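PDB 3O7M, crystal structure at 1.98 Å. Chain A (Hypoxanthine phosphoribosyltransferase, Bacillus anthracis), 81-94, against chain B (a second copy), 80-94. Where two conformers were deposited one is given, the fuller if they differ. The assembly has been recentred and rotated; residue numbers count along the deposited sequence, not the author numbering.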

# COMPACT_ATOMS: atom_id res chain seq x y z
N LYS A 81 11.76 2.34 13.15
CA LYS A 81 11.24 1.08 13.65
C LYS A 81 10.91 0.07 12.53
O LYS A 81 11.77 -0.64 12.00
N VAL A 82 9.63 -0.02 12.21
CA VAL A 82 9.12 -0.96 11.23
C VAL A 82 8.03 -0.23 10.46
O VAL A 82 7.25 0.56 11.04
N LYS A 83 7.99 -0.45 9.15
CA LYS A 83 7.01 0.18 8.29
C LYS A 83 6.00 -0.86 7.85
O LYS A 83 6.37 -1.99 7.52
N LEU A 84 4.72 -0.50 7.88
CA LEU A 84 3.66 -1.39 7.46
C LEU A 84 3.42 -1.16 5.96
O LEU A 84 3.17 -0.03 5.54
N LEU A 85 3.56 -2.20 5.14
CA LEU A 85 3.36 -2.09 3.69
C LEU A 85 1.94 -2.44 3.26
O LEU A 85 1.41 -1.85 2.33
N LYS A 86 1.36 -3.46 3.90
CA LYS A 86 0.01 -3.90 3.62
C LYS A 86 -0.56 -4.35 4.94
O LYS A 86 -0.04 -5.27 5.55
N ASP A 87 -1.60 -3.66 5.39
CA ASP A 87 -2.27 -3.92 6.65
C ASP A 87 -3.33 -4.97 6.37
O ASP A 87 -3.62 -5.30 5.23
N ILE A 88 -3.90 -5.54 7.42
CA ILE A 88 -4.96 -6.50 7.25
C ILE A 88 -6.29 -5.89 6.88
O ILE A 88 -6.58 -4.74 7.25
N ASP A 89 -7.11 -6.66 6.15
CA ASP A 89 -8.47 -6.26 5.81
C ASP A 89 -9.50 -6.85 6.77
O ASP A 89 -10.56 -6.26 6.99
N VAL A 90 -9.23 -8.02 7.32
CA VAL A 90 -10.21 -8.65 8.16
C VAL A 90 -10.32 -8.05 9.56
O VAL A 90 -9.42 -7.36 10.08
N ASN A 91 -11.46 -8.33 10.17
CA ASN A 91 -11.72 -7.89 11.53
C ASN A 91 -11.16 -8.89 12.53
O ASN A 91 -11.57 -10.04 12.53
N ILE A 92 -10.25 -8.46 13.41
CA ILE A 92 -9.74 -9.33 14.48
C ILE A 92 -10.18 -8.86 15.87
O ILE A 92 -9.77 -9.43 16.87
N THR A 93 -11.03 -7.85 15.93
CA THR A 93 -11.52 -7.35 17.21
C THR A 93 -12.38 -8.43 17.88
O THR A 93 -13.36 -8.88 17.31
N GLY A 94 -11.98 -8.83 19.09
CA GLY A 94 -12.67 -9.87 19.83
C GLY A 94 -12.44 -11.25 19.26
O GLY A 94 -13.14 -12.17 19.62
N GLY B 80 -12.90 3.79 16.00
CA GLY B 80 -11.81 4.50 15.34
C GLY B 80 -10.77 3.59 14.69
O GLY B 80 -9.81 4.07 14.06
N LYS B 81 -10.96 2.28 14.84
CA LYS B 81 -10.06 1.31 14.21
C LYS B 81 -10.04 1.59 12.70
O LYS B 81 -11.09 1.55 12.04
N VAL B 82 -8.86 1.90 12.15
CA VAL B 82 -8.74 2.13 10.71
C VAL B 82 -7.60 1.28 10.15
O VAL B 82 -6.71 0.85 10.88
N LYS B 83 -7.64 0.98 8.86
CA LYS B 83 -6.51 0.28 8.28
C LYS B 83 -5.54 1.23 7.61
O LYS B 83 -5.93 2.21 6.94
N LEU B 84 -4.27 0.97 7.86
CA LEU B 84 -3.24 1.82 7.31
C LEU B 84 -3.05 1.44 5.87
O LEU B 84 -2.71 0.30 5.56
N LEU B 85 -3.32 2.39 4.99
CA LEU B 85 -3.17 2.20 3.56
C LEU B 85 -1.79 2.61 3.16
O LEU B 85 -1.15 1.94 2.38
N LYS B 86 -1.35 3.73 3.68
CA LYS B 86 0.02 4.15 3.46
C LYS B 86 0.59 4.57 4.78
O LYS B 86 0.12 5.52 5.41
N ASP B 87 1.61 3.85 5.22
CA ASP B 87 2.30 4.17 6.46
C ASP B 87 3.39 5.20 6.16
O ASP B 87 3.73 5.43 4.99
N ILE B 88 3.96 5.81 7.18
CA ILE B 88 5.02 6.76 6.96
C ILE B 88 6.32 6.10 6.56
O ILE B 88 6.57 4.96 6.93
N ASP B 89 7.12 6.81 5.78
CA ASP B 89 8.44 6.36 5.38
C ASP B 89 9.53 6.94 6.24
O ASP B 89 10.55 6.31 6.46
N VAL B 90 9.34 8.15 6.74
CA VAL B 90 10.40 8.78 7.50
C VAL B 90 10.51 8.25 8.93
O VAL B 90 9.56 7.75 9.50
N ASN B 91 11.69 8.39 9.49
CA ASN B 91 11.96 7.99 10.84
C ASN B 91 11.46 9.07 11.80
O ASN B 91 11.75 10.24 11.61
N ILE B 92 10.70 8.69 12.81
CA ILE B 92 10.24 9.66 13.80
C ILE B 92 10.71 9.24 15.20
O ILE B 92 10.39 9.87 16.19
N THR B 93 11.50 8.18 15.28
CA THR B 93 11.98 7.72 16.58
C THR B 93 12.88 8.83 17.14
O THR B 93 13.79 9.29 16.47
N GLY B 94 12.56 9.28 18.35
CA GLY B 94 13.31 10.36 19.00
C GLY B 94 13.14 11.73 18.36
O GLY B 94 13.90 12.65 18.68

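The two copies face each other with the segments antiparallel in register: the CA atoms of L84(A) and D87(B) lie 5.8 Å apart, and those of D87(A) and L84(B) 5.9 Å. The two stretches together bury 699 Å².

K81(A) leaves its backbone sideways, but its m, m, t, m chain carries NZ to 3.4 Å from CG2 of T93(B), a contact without a hydrogen bond across the stretches. V82(A), chi1 t, points away, and its side chain comes no closer than 6.8 Å.

K83(A) has 85 Å² of its surface covered by chain B, the largest value in either stretch. CA-to-CB points sideways; chi1 to chi3 are t and chi4 p, so the extended chain runs past I88(B), with CG 3.8 Å from its O. NZ forms a salt bridge with D89(B), 3.0 Å to OD2, whose hydrogen bond is weak. The same NZ lies 3.0 Å from NZ of K86(B); both are donors, so this is a close approach of like charges. K86(B) has acceptors of its own: its NZ bonds O of D87(B) at 2.5 Å and OD1 of D89(B) at 2.8 Å, so D89(B) serves both lysines. Water 1 accepts from NZ of K83(A) (3.0 Å) and N of D87(B) (2.9 Å) and donates to O of L84(A) (2.6 Å).

L84(A) points toward chain B. Its t, p rotamer puts CD2 4.0 Å from CD1 of L84(B), itself m, t, an apolar contact between unlike rotamers. Its backbone N donates to OD2 of D87(B) at 2.8 Å and 171°, nearly linear. L85(A) points away, but water 2 donates to its O (2.9 Å) and to O of L85(B) (2.7 Å).

D87(A), chi1 t, points toward chain B and returns the bond: N of L84(B) donates to its OD2 at 2.9 Å and 168°. Its OD1 accepts from N of I88(A) at 2.8 Å. Water 4 donates to OD2 of D87(A) (2.6 Å) and O of V82(B) (2.9 Å), while water 3 links N of D87(A) (2.9 Å) to O of L84(B) (2.5 Å).

D89(A), chi1 m, has OD2 2.8 Å from NZ of K83(B), a hydrogen-bonded salt bridge, and 3.0 Å from NZ of K86(A), another.

N91(A) is t; its OD1 accepts from N of T93(A) at 3.0 Å. NZ of K81(B) approaches that OD1 to 2.8 Å at a poor angle, but donates to OG1 of T93(A), chi1 m, at 3.0 Å and to water 5 at 2.8 Å.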

# COMPACT_ATOMS: atom_id res chain seq x y z
CB LYS A 81 9.95 1.35 14.46
CG LYS A 81 10.14 1.93 15.84
CD LYS A 81 10.88 0.96 16.77
CE LYS A 81 10.97 1.51 18.20
NZ LYS A 81 11.65 2.85 18.27
CB VAL A 82 8.56 -2.21 11.91
CG1 VAL A 82 7.89 -3.15 10.89
CG2 VAL A 82 9.68 -2.94 12.68
CB LYS A 83 7.71 0.77 7.05
CG LYS A 83 6.78 1.31 5.99
CD LYS A 83 7.57 1.86 4.82
CE LYS A 83 6.72 2.05 3.57
NZ LYS A 83 5.56 2.96 3.74
CB LEU A 84 2.41 -1.12 8.30
CG LEU A 84 1.44 -2.23 8.52
CD1 LEU A 84 2.17 -3.46 9.06
CD2 LEU A 84 0.34 -1.77 9.48
CB LEU A 85 4.32 -2.99 2.94
CG LEU A 85 5.81 -2.77 3.20
CD1 LEU A 85 6.66 -3.72 2.29
CD2 LEU A 85 6.14 -1.34 2.93
CB LYS A 86 -0.01 -5.08 2.64
CG LYS A 86 -1.41 -5.70 2.42
CD LYS A 86 -2.34 -4.73 1.74
CE LYS A 86 -3.79 -5.31 1.54
NZ LYS A 86 -4.70 -5.16 2.75
CB ASP A 87 -2.91 -2.62 7.16
CG ASP A 87 -3.18 -2.62 8.66
OD1 ASP A 87 -3.02 -3.66 9.34
OD2 ASP A 87 -3.53 -1.53 9.16
CB ILE A 88 -5.15 -7.38 8.52
CG1 ILE A 88 -5.56 -6.53 9.73
CG2 ILE A 88 -3.86 -8.22 8.73
CD1 ILE A 88 -5.98 -7.35 11.02
CB ASP A 89 -8.84 -6.73 4.42
CG ASP A 89 -7.92 -6.19 3.36
OD1 ASP A 89 -7.44 -6.99 2.54
OD2 ASP A 89 -7.66 -4.98 3.41
CB VAL A 90 -9.97 -10.18 8.31
CG1 VAL A 90 -10.04 -10.87 6.92
CG2 VAL A 90 -8.68 -10.47 9.02
CB ASN A 91 -13.22 -7.76 11.72
CG ASN A 91 -13.60 -7.47 13.14
OD1 ASN A 91 -12.90 -6.75 13.85
ND2 ASN A 91 -14.71 -8.03 13.57
CB ILE A 92 -8.20 -9.51 14.46
CG1 ILE A 92 -7.49 -8.18 14.71
CG2 ILE A 92 -7.74 -10.13 13.13
CD1 ILE A 92 -5.96 -8.26 14.81
CB THR A 93 -12.29 -6.02 17.03
OG1 THR A 93 -11.46 -5.12 16.30
CG2 THR A 93 -12.68 -5.40 18.41
CB LYS B 81 -10.55 -0.12 14.47
CG LYS B 81 -9.56 -1.16 13.98
CD LYS B 81 -10.05 -2.56 14.17
CE LYS B 81 -11.17 -2.93 13.22
NZ LYS B 81 -11.60 -4.33 13.41
CB VAL B 82 -8.41 3.61 10.37
CG1 VAL B 82 -9.66 4.52 10.46
CG2 VAL B 82 -7.23 4.14 11.22
CB LYS B 83 -6.88 -0.84 7.36
CG LYS B 83 -7.59 -0.54 6.17
CD LYS B 83 -7.15 -1.65 5.21
CE LYS B 83 -8.08 -1.85 4.06
NZ LYS B 83 -9.20 -2.83 4.27
CB LEU B 84 -1.94 1.66 8.10
CG LEU B 84 -2.06 2.09 9.55
CD1 LEU B 84 -0.64 2.09 10.14
CD2 LEU B 84 -2.73 3.51 9.71
CB LEU B 85 -4.18 3.03 2.79
CG LEU B 85 -5.62 2.54 2.94
CD1 LEU B 85 -6.54 3.50 2.16
CD2 LEU B 85 -5.74 1.10 2.45
CB LYS B 86 0.12 5.30 2.45
CG LYS B 86 1.56 5.80 2.26
CD LYS B 86 2.45 4.70 1.67
CE LYS B 86 3.90 5.16 1.41
NZ LYS B 86 4.65 5.58 2.64
CB ASP B 87 2.95 2.89 6.99
CG ASP B 87 3.32 2.96 8.47
OD1 ASP B 87 2.99 3.96 9.14
OD2 ASP B 87 3.93 1.98 8.98
CB ILE B 88 5.25 7.65 8.19
CG1 ILE B 88 5.70 6.82 9.41
CG2 ILE B 88 3.96 8.46 8.46
CD1 ILE B 88 6.23 7.66 10.60
CB ASP B 89 8.74 6.79 3.95
CG ASP B 89 7.77 6.21 2.99
OD1 ASP B 89 7.06 6.99 2.35
OD2 ASP B 89 7.71 4.96 2.93
CB VAL B 90 10.25 10.32 7.49
CG1 VAL B 90 10.31 10.84 6.05
CG2 VAL B 90 8.97 10.76 8.19
CB ASN B 91 13.47 7.84 11.00
CG ASN B 91 13.89 7.68 12.44
OD1 ASN B 91 13.34 6.87 13.17
ND2 ASN B 91 14.90 8.44 12.83
CB ILE B 92 8.71 9.87 13.77
CG1 ILE B 92 7.97 8.57 14.11
CG2 ILE B 92 8.26 10.40 12.41
CD1 ILE B 92 6.46 8.73 14.12
CB THR B 93 12.70 6.39 16.44
OG1 THR B 93 11.79 5.44 15.88
CG2 THR B 93 13.21 5.86 17.81
O HOH W 1 2.84 1.72 3.71
O HOH W 2 -1.13 -0.64 1.49
O HOH W 3 -2.59 -1.49 3.75
O HOH W 4 -4.58 -1.02 11.44
O HOH W 5 -9.38 -5.83 12.55